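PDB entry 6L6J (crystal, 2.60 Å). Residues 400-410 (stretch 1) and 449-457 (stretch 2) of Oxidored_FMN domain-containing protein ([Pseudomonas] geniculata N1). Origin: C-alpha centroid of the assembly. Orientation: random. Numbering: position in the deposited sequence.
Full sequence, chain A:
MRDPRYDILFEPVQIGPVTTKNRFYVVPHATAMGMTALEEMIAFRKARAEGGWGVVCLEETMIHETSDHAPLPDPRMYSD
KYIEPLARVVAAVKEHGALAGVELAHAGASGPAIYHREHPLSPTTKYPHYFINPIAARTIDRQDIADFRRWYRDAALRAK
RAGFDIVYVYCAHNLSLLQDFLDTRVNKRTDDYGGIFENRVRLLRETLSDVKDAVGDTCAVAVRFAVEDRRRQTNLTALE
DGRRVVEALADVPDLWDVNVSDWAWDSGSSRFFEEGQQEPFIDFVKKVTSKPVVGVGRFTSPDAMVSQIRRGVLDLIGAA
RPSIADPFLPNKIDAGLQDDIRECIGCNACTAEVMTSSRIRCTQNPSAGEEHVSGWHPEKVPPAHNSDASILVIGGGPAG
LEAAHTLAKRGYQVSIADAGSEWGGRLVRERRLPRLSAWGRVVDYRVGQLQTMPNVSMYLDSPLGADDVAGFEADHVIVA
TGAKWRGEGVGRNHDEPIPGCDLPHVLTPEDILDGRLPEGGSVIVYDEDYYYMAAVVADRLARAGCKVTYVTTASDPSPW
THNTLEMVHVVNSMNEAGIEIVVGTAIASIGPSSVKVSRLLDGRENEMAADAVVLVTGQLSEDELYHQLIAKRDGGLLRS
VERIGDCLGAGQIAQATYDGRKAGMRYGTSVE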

ATOM      1  N   GLY A 400     -15.473 -14.071  -5.873  1.00 30.05           N
ATOM      2  CA  GLY A 400     -16.947 -14.175  -5.916  1.00 31.69           C
ATOM      3  C   GLY A 400     -17.639 -12.893  -5.451  1.00 33.94           C
ATOM      4  O   GLY A 400     -18.481 -12.343  -6.214  1.00 36.04           O
ATOM      5  N   LEU A 401     -17.297 -12.421  -4.252  1.00 32.90           N
ATOM      6  CA  LEU A 401     -17.976 -11.280  -3.587  1.00 34.37           C
ATOM      7  C   LEU A 401     -17.814 -10.017  -4.423  1.00 35.32           C
ATOM      8  O   LEU A 401     -18.749  -9.183  -4.405  1.00 38.84           O
ATOM      9  N   GLU A 402     -16.658  -9.847  -5.066  1.00 32.65           N
ATOM     10  CA  GLU A 402     -16.366  -8.617  -5.847  1.00 32.32           C
ATOM     11  C   GLU A 402     -17.179  -8.658  -7.146  1.00 29.13           C
ATOM     12  O   GLU A 402     -17.690  -7.637  -7.536  1.00 27.06           O
ATOM     13  N   ALA A 403     -17.266  -9.818  -7.800  1.00 33.24           N
ATOM     14  CA  ALA A 403     -18.089 -10.043  -9.020  1.00 34.23           C
ATOM     15  C   ALA A 403     -19.576  -9.756  -8.721  1.00 34.63           C
ATOM     16  O   ALA A 403     -20.174  -8.921  -9.435  1.00 32.80           O
ATOM     17  N   ALA A 404     -20.131 -10.421  -7.690  1.00 33.79           N
ATOM     18  CA  ALA A 404     -21.527 -10.268  -7.215  1.00 32.31           C
ATOM     19  C   ALA A 404     -21.789  -8.791  -6.941  1.00 31.57           C
ATOM     20  O   ALA A 404     -22.670  -8.218  -7.598  1.00 34.09           O
ATOM     21  N   HIS A 405     -20.992  -8.186  -6.066  1.00 29.85           N
ATOM     22  CA  HIS A 405     -21.077  -6.740  -5.756  1.00 29.52           C
ATOM     23  C   HIS A 405     -21.165  -5.952  -7.061  1.00 30.89           C
ATOM     24  O   HIS A 405     -22.132  -5.178  -7.200  1.00 34.99           O
ATOM     25  N   THR A 406     -20.228  -6.158  -7.989  1.00 30.91           N
ATOM     26  CA  THR A 406     -20.090  -5.345  -9.232  1.00 34.69           C
ATOM     27  C   THR A 406     -21.328  -5.521 -10.121  1.00 33.91           C
ATOM     28  O   THR A 406     -21.924  -4.505 -10.513  1.00 31.88           O
ATOM     29  N   LEU A 407     -21.723  -6.767 -10.383  1.00 34.99           N
ATOM     30  CA  LEU A 407     -22.945  -7.091 -11.173  1.00 37.04           C
ATOM     31  C   LEU A 407     -24.183  -6.503 -10.470  1.00 38.20           C
ATOM     32  O   LEU A 407     -24.970  -5.809 -11.144  1.00 37.91           O
ATOM     33  N   ALA A 408     -24.335  -6.737  -9.159  1.00 39.66           N
ATOM     34  CA  ALA A 408     -25.455  -6.201  -8.343  1.00 43.10           C
ATOM     35  C   ALA A 408     -25.602  -4.699  -8.604  1.00 44.65           C
ATOM     36  O   ALA A 408     -26.747  -4.269  -8.858  1.00 45.68           O
ATOM     37  N   LYS A 409     -24.487  -3.950  -8.558  1.00 46.16           N
ATOM     38  CA  LYS A 409     -24.455  -2.460  -8.651  1.00 45.03           C
ATOM     39  C   LYS A 409     -24.925  -2.012 -10.033  1.00 43.23           C
ATOM     40  O   LYS A 409     -25.607  -0.992 -10.105  1.00 42.56           O
ATOM     41  N   ARG A 410     -24.543  -2.743 -11.083  1.00 43.95           N
ATOM     42  CA  ARG A 410     -24.932  -2.452 -12.491  1.00 42.97           C
ATOM     43  C   ARG A 410     -26.435  -2.668 -12.655  1.00 44.14           C
ATOM     44  O   ARG A 410     -27.011  -2.036 -13.565  1.00 49.93           O
ATOM     45  N   GLN A 449     -22.618  -4.395   1.874  1.00 36.69           N
ATOM     46  CA  GLN A 449     -23.194  -3.747   0.670  1.00 35.00           C
ATOM     47  C   GLN A 449     -24.153  -4.702  -0.043  1.00 35.97           C
ATOM     48  O   GLN A 449     -25.205  -4.228  -0.495  1.00 36.88           O
ATOM     49  N   LEU A 450     -23.792  -5.983  -0.159  1.00 37.28           N
ATOM     50  CA  LEU A 450     -24.567  -6.986  -0.950  1.00 40.77           C
ATOM     51  C   LEU A 450     -25.935  -7.246  -0.310  1.00 40.66           C
ATOM     52  O   LEU A 450     -26.934  -7.221  -1.038  1.00 45.43           O
ATOM     53  N   GLN A 451     -25.976  -7.457   1.003  1.00 42.93           N
ATOM     54  CA  GLN A 451     -27.147  -8.041   1.719  1.00 45.01           C
ATOM     55  C   GLN A 451     -28.300  -7.031   1.859  1.00 43.56           C
ATOM     56  O   GLN A 451     -29.365  -7.466   2.335  1.00 41.05           O
ATOM     57  N   THR A 452     -28.101  -5.766   1.447  1.00 46.88           N
ATOM     58  CA  THR A 452     -29.105  -4.660   1.480  1.00 48.63           C
ATOM     59  C   THR A 452     -29.614  -4.343   0.062  1.00 53.24           C
ATOM     60  O   THR A 452     -30.229  -3.255  -0.135  1.00 51.44           O
ATOM     61  N   MET A 453     -29.373  -5.246  -0.896  1.00 54.87           N
ATOM     62  CA  MET A 453     -29.738  -5.066  -2.331  1.00 52.61           C
ATOM     63  C   MET A 453     -30.763  -6.127  -2.702  1.00 50.87           C
ATOM     64  O   MET A 453     -30.490  -7.317  -2.567  1.00 50.89           O
ATOM     65  N   PRO A 454     -31.952  -5.734  -3.205  1.00 51.14           N
ATOM     66  CA  PRO A 454     -33.044  -6.684  -3.422  1.00 50.96           C
ATOM     67  C   PRO A 454     -32.772  -7.611  -4.614  1.00 46.20           C
ATOM     68  O   PRO A 454     -33.350  -8.669  -4.667  1.00 45.31           O
ATOM     69  N   ASN A 455     -31.876  -7.200  -5.516  1.00 44.25           N
ATOM     70  CA  ASN A 455     -31.491  -7.980  -6.723  1.00 42.05           C
ATOM     71  C   ASN A 455     -30.433  -9.046  -6.395  1.00 42.28           C
ATOM     72  O   ASN A 455     -30.106  -9.795  -7.312  1.00 46.62           O
ATOM     73  N   VAL A 456     -29.947  -9.130  -5.151  1.00 41.36           N
ATOM     74  CA  VAL A 456     -28.944 -10.141  -4.697  1.00 41.19           C
ATOM     75  C   VAL A 456     -29.614 -11.169  -3.768  1.00 43.87           C
ATOM     76  O   VAL A 456     -30.332 -10.756  -2.836  1.00 41.69           O
ATOM     77  N   SER A 457     -29.337 -12.458  -4.004  1.00 43.56           N
ATOM     78  CA  SER A 457     -29.674 -13.607  -3.126  1.00 43.95           C
ATOM     79  C   SER A 457     -28.372 -14.254  -2.655  1.00 42.96           C
ATOM     80  O   SER A 457     -27.508 -14.553  -3.511  1.00 50.62           O
TER

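The centre of this contact is apolar, and L450 has the largest share of it. Its CA-to-CB bond points sideways to the helix of stretch 1, but the end of the side chain comes nearer. Chi1 is m, at -87°, and chi2 is t. The side chain sits as a knob in a hole formed by L401, A404, H405 and A408, residues on one side of that helix. CD1 of L450 lies 3.8 Å from CD2 of L401. CD2 of L450 lies 4.0 Å from CB of A404 and 4.2 Å from CB of A408. The same CD2 also approaches the helix backbone, at 3.6 Å from N of H405. A404 and A408 each present a methyl group here, and both CA-to-CB bonds point toward stretch 2. The backbones are near each other here, with CA of H405 and CA of L450 5.9 Å apart.

L401 closes the hole at the N-terminal end of the contact. Its CA-to-CB bond points sideways, and the m, t rotamer brings CD2 to L450.

A408 meets several residues of stretch 2. Its CB touches L450, M453 and V456. The closest of these contacts is to V456, with CB of A408 3.3 Å from CG2 of V456. V456 has chi1 t and points toward the helix. M453 also points toward it. Its chi1 is m and its chi2 is t, while chi3 is off-rotamer at 144°. SD of M453 lies 3.6 Å from CB of A408.

Two type I turns bring these residues to the helix. The first runs from L450 to M453, and the second from M453 to V456. Each is closed by a backbone hydrogen bond: N of M453 to O of L450 at 3.1 Å, and N of V456 to O of M453 at 3.2 Å. Q451, T452 and P454 lie within the turns and do not touch the helix.

Further out, M453 reaches two longer side chains. Its CE is 4.2 Å from CG of K409, whose CA-to-CB bond points away from stretch 2. The same CE lies at the edge of the H405 ring, 4.4 Å from CE1 of H405. H405 has chi1 t. Its CA-to-CB bond points sideways to stretch 2, but its ring comes nearer. CE1 of H405 is 3.6 Å from CB of Q449. Q449 points toward the helix with chi1 and chi2 both m. The H405 ring makes no hydrogen bond across the contact.

The polar edge is N455. It points toward the helix with chi1 p. ND2 of N455 donates a hydrogen bond to O of A408 at 2.8 Å, the only hydrogen bond between the stretches. The side chain amide thus ties the second turn to a carbonyl near the end of stretch 1. E402, T406 and R410 make no contact with stretch 2.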

ATOM      1  CB  LEU A 401     -17.382 -11.056  -2.193  1.00 33.24           C
ATOM      2  CG  LEU A 401     -17.809 -12.072  -1.148  1.00 34.25           C
ATOM      3  CD1 LEU A 401     -16.999 -11.892   0.126  1.00 36.25           C
ATOM      4  CD2 LEU A 401     -19.298 -11.956  -0.868  1.00 34.41           C
ATOM      5  CB  GLU A 402     -14.857  -8.485  -6.068  1.00 33.23           C
ATOM      6  CG  GLU A 402     -14.476  -7.320  -6.955  1.00 31.17           C
ATOM      7  CD  GLU A 402     -15.165  -6.016  -6.610  1.00 31.16           C
ATOM      8  OE1 GLU A 402     -15.318  -5.732  -5.422  1.00 34.13           O
ATOM      9  OE2 GLU A 402     -15.543  -5.283  -7.535  1.00 34.61           O
ATOM     10  CB  ALA A 403     -17.892 -11.452  -9.513  1.00 33.08           C
ATOM     11  CB  ALA A 404     -21.778 -11.099  -5.988  1.00 32.16           C
ATOM     12  CB  HIS A 405     -19.916  -6.296  -4.871  1.00 29.75           C
ATOM     13  CG  HIS A 405     -20.063  -4.914  -4.336  1.00 30.57           C
ATOM     14  ND1 HIS A 405     -21.282  -4.313  -4.185  1.00 33.38           N
ATOM     15  CD2 HIS A 405     -19.144  -4.021  -3.916  1.00 32.42           C
ATOM     16  CE1 HIS A 405     -21.114  -3.097  -3.690  1.00 35.91           C
ATOM     17  NE2 HIS A 405     -19.804  -2.895  -3.517  1.00 33.05           N
ATOM     18  CB  THR A 406     -18.793  -5.665  -9.986  1.00 35.46           C
ATOM     19  OG1 THR A 406     -17.689  -5.447  -9.106  1.00 37.59           O
ATOM     20  CG2 THR A 406     -18.620  -4.812 -11.222  1.00 33.10           C
ATOM     21  CB  LEU A 407     -23.034  -8.615 -11.335  1.00 37.02           C
ATOM     22  CG  LEU A 407     -21.881  -9.257 -12.108  1.00 36.15           C
ATOM     23  CD1 LEU A 407     -21.887 -10.762 -11.935  1.00 36.50           C
ATOM     24  CD2 LEU A 407     -21.942  -8.884 -13.580  1.00 36.92           C
ATOM     25  CB  ALA A 408     -25.258  -6.483  -6.874  1.00 45.06           C
ATOM     26  CB  LYS A 409     -23.049  -1.899  -8.432  1.00 49.12           C
ATOM     27  CG  LYS A 409     -22.512  -1.994  -7.011  1.00 52.02           C
ATOM     28  CD  LYS A 409     -21.886  -0.712  -6.514  1.00 50.49           C
ATOM     29  CE  LYS A 409     -20.722  -0.255  -7.360  1.00 51.22           C
ATOM     30  NZ  LYS A 409     -19.924   0.771  -6.649  1.00 52.75           N
ATOM     31  CB  ARG A 410     -24.173  -3.344 -13.474  1.00 41.64           C
ATOM     32  CG  ARG A 410     -22.669  -3.129 -13.488  1.00 40.86           C
ATOM     33  CD  ARG A 410     -22.001  -3.971 -14.553  1.00 40.36           C
ATOM     34  NE  ARG A 410     -22.456  -3.562 -15.868  1.00 40.49           N
ATOM     35  CZ  ARG A 410     -22.263  -4.233 -16.994  1.00 43.08           C
ATOM     36  NH1 ARG A 410     -21.595  -5.378 -16.989  1.00 42.19           N
ATOM     37  NH2 ARG A 410     -22.750  -3.743 -18.127  1.00 43.21           N
ATOM     38  CB  GLN A 449     -22.069  -3.315  -0.261  1.00 34.25           C
ATOM     39  CG  GLN A 449     -21.227  -2.200   0.334  1.00 33.64           C
ATOM     40  CD  GLN A 449     -22.043  -0.952   0.454  1.00 32.81           C
ATOM     41  OE1 GLN A 449     -22.749  -0.586  -0.484  1.00 37.31           O
ATOM     42  NE2 GLN A 449     -21.966  -0.307   1.607  1.00 31.15           N
ATOM     43  CB  LEU A 450     -23.770  -8.291  -1.086  1.00 40.14           C
ATOM     44  CG  LEU A 450     -22.809  -8.343  -2.274  1.00 39.38           C
ATOM     45  CD1 LEU A 450     -21.826  -9.490  -2.140  1.00 39.87           C
ATOM     46  CD2 LEU A 450     -23.557  -8.459  -3.588  1.00 38.92           C
ATOM     47  CB  GLN A 451     -26.701  -8.593   3.078  1.00 44.81           C
ATOM     48  CG  GLN A 451     -26.221  -7.525   4.053  1.00 43.97           C
ATOM     49  CD  GLN A 451     -25.565  -8.130   5.266  1.00 42.26           C
ATOM     50  OE1 GLN A 451     -25.448  -9.354   5.384  1.00 43.02           O
ATOM     51  NE2 GLN A 451     -25.123  -7.265   6.165  1.00 39.02           N
ATOM     52  CB  THR A 452     -28.513  -3.401   2.132  1.00 46.80           C
ATOM     53  OG1 THR A 452     -27.364  -3.010   1.381  1.00 41.37           O
ATOM     54  CG2 THR A 452     -28.143  -3.609   3.584  1.00 47.22           C
ATOM     55  CB  MET A 453     -28.518  -5.214  -3.244  1.00 51.69           C
ATOM     56  CG  MET A 453     -27.377  -4.293  -2.874  1.00 51.55           C
ATOM     57  SD  MET A 453     -25.977  -4.405  -4.006  1.00 50.59           S
ATOM     58  CE  MET A 453     -25.439  -2.696  -4.026  1.00 51.96           C
ATOM     59  CB  PRO A 454     -34.257  -5.778  -3.675  1.00 54.42           C
ATOM     60  CG  PRO A 454     -33.652  -4.515  -4.287  1.00 56.05           C
ATOM     61  CD  PRO A 454     -32.294  -4.367  -3.631  1.00 54.62           C
ATOM     62  CB  ASN A 455     -31.023  -7.078  -7.870  1.00 42.77           C
ATOM     63  CG  ASN A 455     -29.976  -6.054  -7.495  1.00 40.02           C
ATOM     64  OD1 ASN A 455     -29.996  -5.524  -6.391  1.00 38.75           O
ATOM     65  ND2 ASN A 455     -29.095  -5.734  -8.433  1.00 41.46           N
ATOM     66  CB  VAL A 456     -27.734  -9.491  -3.995  1.00 40.76           C
ATOM     67  CG1 VAL A 456     -26.807 -10.531  -3.370  1.00 36.93           C
ATOM     68  CG2 VAL A 456     -26.951  -8.590  -4.943  1.00 42.41           C
ATOM     69  CB  SER A 457     -30.565 -14.595  -3.838  1.00 44.57           C
ATOM     70  OG  SER A 457     -31.687 -13.916  -4.390  1.00 44.66           O
TER